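Disulfide oxidoreductase (Xylella fastidiosa, PDB 2REM) probably acts as a periplasmic thiol-disulfide oxidoreductase of the DsbA type, a thioredoxin-fold enzyme. Local coordinates at residues Q48-G51 with A52-K56; F172-T175 with L176-T179. One frame throughout, in Å; residues are numbered along the deposited sequence.

Contact 1: residues Q48-G51 with A52-K56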
# COMPACT_ATOMS: atom_id res chain seq x y z
N GLN A 48 -9.51 -4.89 1.02
CA GLN A 48 -10.31 -3.84 1.63
C GLN A 48 -11.36 -4.44 2.53
O GLN A 48 -11.61 -3.93 3.62
CB GLN A 48 -10.90 -2.88 0.59
CG GLN A 48 -9.84 -2.08 -0.22
CD GLN A 48 -9.00 -1.05 0.58
OE1 GLN A 48 -7.87 -0.74 0.19
NE2 GLN A 48 -9.55 -0.51 1.67
N ALA A 49 -11.95 -5.55 2.10
CA ALA A 49 -12.95 -6.22 2.92
C ALA A 49 -12.32 -6.68 4.23
O ALA A 49 -12.91 -6.51 5.31
CB ALA A 49 -13.56 -7.41 2.16
N TRP A 50 -11.14 -7.28 4.12
CA TRP A 50 -10.37 -7.72 5.27
C TRP A 50 -10.10 -6.52 6.19
O TRP A 50 -10.31 -6.60 7.39
CB TRP A 50 -9.06 -8.37 4.80
CG TRP A 50 -8.15 -8.75 5.92
CD1 TRP A 50 -8.07 -9.97 6.54
CD2 TRP A 50 -7.20 -7.91 6.56
NE1 TRP A 50 -7.11 -9.93 7.52
CE2 TRP A 50 -6.56 -8.68 7.56
CE3 TRP A 50 -6.82 -6.57 6.39
CZ2 TRP A 50 -5.58 -8.15 8.39
CZ3 TRP A 50 -5.84 -6.05 7.21
CH2 TRP A 50 -5.24 -6.84 8.20
N GLY A 51 -9.67 -5.41 5.62
CA GLY A 51 -9.41 -4.19 6.39
C GLY A 51 -10.61 -3.76 7.21
O GLY A 51 -10.48 -3.40 8.39
N ALA A 52 -11.79 -3.84 6.61
CA ALA A 52 -13.04 -3.41 7.25
C ALA A 52 -13.47 -4.36 8.35
O ALA A 52 -14.21 -3.98 9.24
CB ALA A 52 -14.14 -3.27 6.22
N ARG A 53 -13.02 -5.60 8.27
CA ARG A 53 -13.32 -6.63 9.26
C ARG A 53 -12.44 -6.55 10.53
O ARG A 53 -12.69 -7.27 11.49
CB ARG A 53 -13.11 -8.01 8.64
CG ARG A 53 -14.27 -8.53 7.80
CD ARG A 53 -14.21 -10.05 7.63
NE ARG A 53 -12.89 -10.58 7.24
CZ ARG A 53 -12.42 -10.62 6.00
NH1 ARG A 53 -13.11 -10.11 4.98
NH2 ARG A 53 -11.22 -11.15 5.77
N GLN A 54 -11.41 -5.71 10.53
CA GLN A 54 -10.40 -5.75 11.61
C GLN A 54 -10.84 -5.03 12.87
O GLN A 54 -11.61 -4.07 12.80
CB GLN A 54 -9.06 -5.18 11.14
CG GLN A 54 -8.41 -5.99 10.02
CD GLN A 54 -8.43 -7.48 10.32
OE1 GLN A 54 -9.08 -8.26 9.61
NE2 GLN A 54 -7.75 -7.88 11.39
N ALA A 55 -10.36 -5.50 14.02
CA ALA A 55 -10.58 -4.80 15.30
C ALA A 55 -9.94 -3.40 15.28
O ALA A 55 -9.15 -3.08 14.39
CB ALA A 55 -10.08 -5.63 16.48
N LYS A 56 -10.31 -2.57 16.26
CA LYS A 56 -9.89 -1.16 16.25
C LYS A 56 -8.40 -0.97 16.50
O LYS A 56 -7.83 0.06 16.14
CB LYS A 56 -10.67 -0.35 17.30
CG LYS A 56 -12.14 -0.12 16.97
CD LYS A 56 -12.94 0.16 18.27
CE LYS A 56 -13.15 1.65 18.54
NZ LYS A 56 -12.06 2.52 17.99

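Contact 2: residues F172-T175 with L176-T179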
# COMPACT_ATOMS: atom_id res chain seq x y z
N PHE A 172 -3.93 -14.90 -2.34
CA PHE A 172 -4.53 -13.80 -1.57
C PHE A 172 -5.10 -14.27 -0.24
O PHE A 172 -4.86 -13.64 0.79
CB PHE A 172 -5.61 -13.11 -2.37
CG PHE A 172 -5.10 -12.41 -3.59
CD1 PHE A 172 -5.93 -12.21 -4.69
CD2 PHE A 172 -3.77 -12.00 -3.66
CE1 PHE A 172 -5.46 -11.57 -5.83
CE2 PHE A 172 -3.28 -11.36 -4.80
CZ PHE A 172 -4.13 -11.16 -5.89
N GLU A 173 -5.85 -15.38 -0.26
CA GLU A 173 -6.44 -15.94 0.96
C GLU A 173 -5.39 -16.37 1.98
O GLU A 173 -5.54 -16.10 3.17
CB GLU A 173 -7.37 -17.10 0.67
CG GLU A 173 -8.82 -16.77 0.96
CD GLU A 173 -9.36 -15.73 0.01
OE1 GLU A 173 -9.17 -15.90 -1.22
OE2 GLU A 173 -9.99 -14.75 0.49
N ASP A 174 -4.36 -17.05 1.50
CA ASP A 174 -3.25 -17.47 2.35
C ASP A 174 -2.57 -16.24 2.94
O ASP A 174 -2.22 -16.18 4.12
CB ASP A 174 -2.27 -18.30 1.52
CG ASP A 174 -1.14 -18.88 2.33
OD1 ASP A 174 0.02 -18.83 1.83
OD2 ASP A 174 -1.39 -19.41 3.45
N THR A 175 -2.37 -15.24 2.10
CA THR A 175 -1.76 -14.01 2.55
C THR A 175 -2.52 -13.40 3.72
O THR A 175 -1.91 -12.98 4.72
CB THR A 175 -1.63 -13.01 1.39
OG1 THR A 175 -0.63 -13.52 0.52
CG2 THR A 175 -1.16 -11.65 1.89
N LEU A 176 -3.85 -13.38 3.61
CA LEU A 176 -4.71 -12.80 4.64
C LEU A 176 -4.77 -13.68 5.89
O LEU A 176 -4.79 -13.15 7.01
CB LEU A 176 -6.10 -12.50 4.09
CG LEU A 176 -6.13 -11.30 3.12
CD1 LEU A 176 -7.56 -10.95 2.70
CD2 LEU A 176 -5.41 -10.06 3.67
N ARG A 177 -4.74 -14.99 5.70
CA ARG A 177 -4.72 -15.94 6.81
C ARG A 177 -3.42 -15.79 7.60
O ARG A 177 -3.43 -15.83 8.82
CB ARG A 177 -4.84 -17.38 6.32
CG ARG A 177 -6.24 -17.78 5.84
CD ARG A 177 -6.26 -19.27 5.49
NE ARG A 177 -6.79 -19.51 4.15
CZ ARG A 177 -6.07 -19.94 3.12
NH1 ARG A 177 -4.78 -20.23 3.28
NH2 ARG A 177 -6.63 -20.13 1.93
N ILE A 178 -2.31 -15.61 6.89
CA ILE A 178 -1.02 -15.48 7.57
C ILE A 178 -1.00 -14.14 8.30
O ILE A 178 -0.49 -14.04 9.42
CB ILE A 178 0.17 -15.56 6.56
CG1 ILE A 178 0.25 -16.94 5.90
CG2 ILE A 178 1.52 -15.14 7.21
CD1 ILE A 178 1.00 -16.87 4.56
N THR A 179 -1.57 -13.13 7.67
CA THR A 179 -1.67 -11.81 8.28
C THR A 179 -2.49 -11.90 9.57
O THR A 179 -2.08 -11.36 10.60
CB THR A 179 -2.32 -10.79 7.32
OG1 THR A 179 -1.56 -10.74 6.12
CG2 THR A 179 -2.36 -9.40 7.96

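Contact 1: residues Q48-G51 with A52-K56
Trp-50 meets Arg-53 and Gln-54, three and four residues further on, and can be traced outward from its CB. That atom lies 3.7 Å from Arg-53 NH2. With CG anti to the backbone N (chi1 176°), the indole then runs out beside its own carbonyl, where Gln-54 can fold over it. CD1 comes next: Arg-53 NH2 sits 3.5 Å from it, near the ring plane and thus at the edge, and the guanidinium stands almost upright to the indole, 87° between planes. One guanidinium face rests on the backbone at Trp-50 CA. Further along, the six-membered ring carries Gln-54 CG over its face in a CH-pi contact, 3.7 Å from the centroid and 9° off the normal. The Gln-54 amide continues this cover, stacked nearly parallel, with CD 3.5 Å from Trp-50 CZ2. On the pyrrole side, NE1 is hydrogen-bonded to Asp-180 OD1 of helix 172-190, which helps fix the rotation of the indole.

Backbone bonds show the helix running out. Ala-52 N still reaches Gln-48 O at 3.0 Å, Arg-53 N divides weakly between Ala-49 O and Trp-50 O, and Gln-54 N bonds to Gly-51 O at 3.3 Å. This is a C-terminal turn where alpha-helical i+4 bonds give way to i+3, here leading from helix 38-52 toward strand 58-64 of the thioredoxin fold.

Contact 2: residues F172-T175 with L176-T179
Asp-174 and Arg-177 form the charged part of this helical turn, a long salt bridge with Asp-174 OD2 3.5 Å from Arg-177 NH1. The carboxylate and guanidinium planes are 41° apart, so the two groups do not meet as a coplanar pair. Arg-177 bends at chi3 (-127°), which folds its guanidinium back over the backbone: one face covers Glu-173 C, and NH2 lies 3.4 Å from Glu-173 CB. Asp-174 has a second partner, since OD1 accepts from His-170 N ahead of the helix.

Hydrogen bonds make up the second group. Leu-176, Arg-177, Ile-178 and Thr-179 each donate their backbone N-H to the carbonyl O four residues earlier, as in a regular alpha-helix. Thr-175 O is gripped twice, by Thr-179 N and by Thr-179 OG1 at 2.7 Å, from opposite faces of the carbonyl plane. Thr-175 OG1 repeats the pattern with Asp-171 O, again a hydroxyl to the carbonyl four residues back.

Van der Waals contact comes from Ile-178 CD1, a methyl set beside the Asp-174 carboxylate, 3.5 Å from Asp-174 OD1.

This first part of helix 172-190 fits between helix 38-52 and the sheet. Phe-172 stacks on Phe-43 and also touches His-42, both in helix 38-52, while Thr-175, Ile-178 and Thr-179 pack on Val-167 of strand 165-167, and both threonines reach Ile-159 of strand 158-161.

Contact 1 closes helix 38-52 and contact 2 opens helix 172-190, so along the chain they come in series, far apart in sequence, yet their centres lie only about 13 Å apart. The two helices meet directly: Trp-50 CZ2 is 3.5 Å from Thr-179 CG2, and Trp-50 CB is 3.6 Å from Leu-176 CD1. Thus one tryptophan belongs to both neighbourhoods. Helix 38-52 follows strand 27-33 and starts at the thioredoxin-type CxxC motif, Cys-37 and Cys-40, a pair predicted to form the redox-active disulfide, which is not present in this structure, while helix 172-190 follows strand 165-167. Their packing joins the early and late parts of the thioredoxin fold beside its mixed sheet.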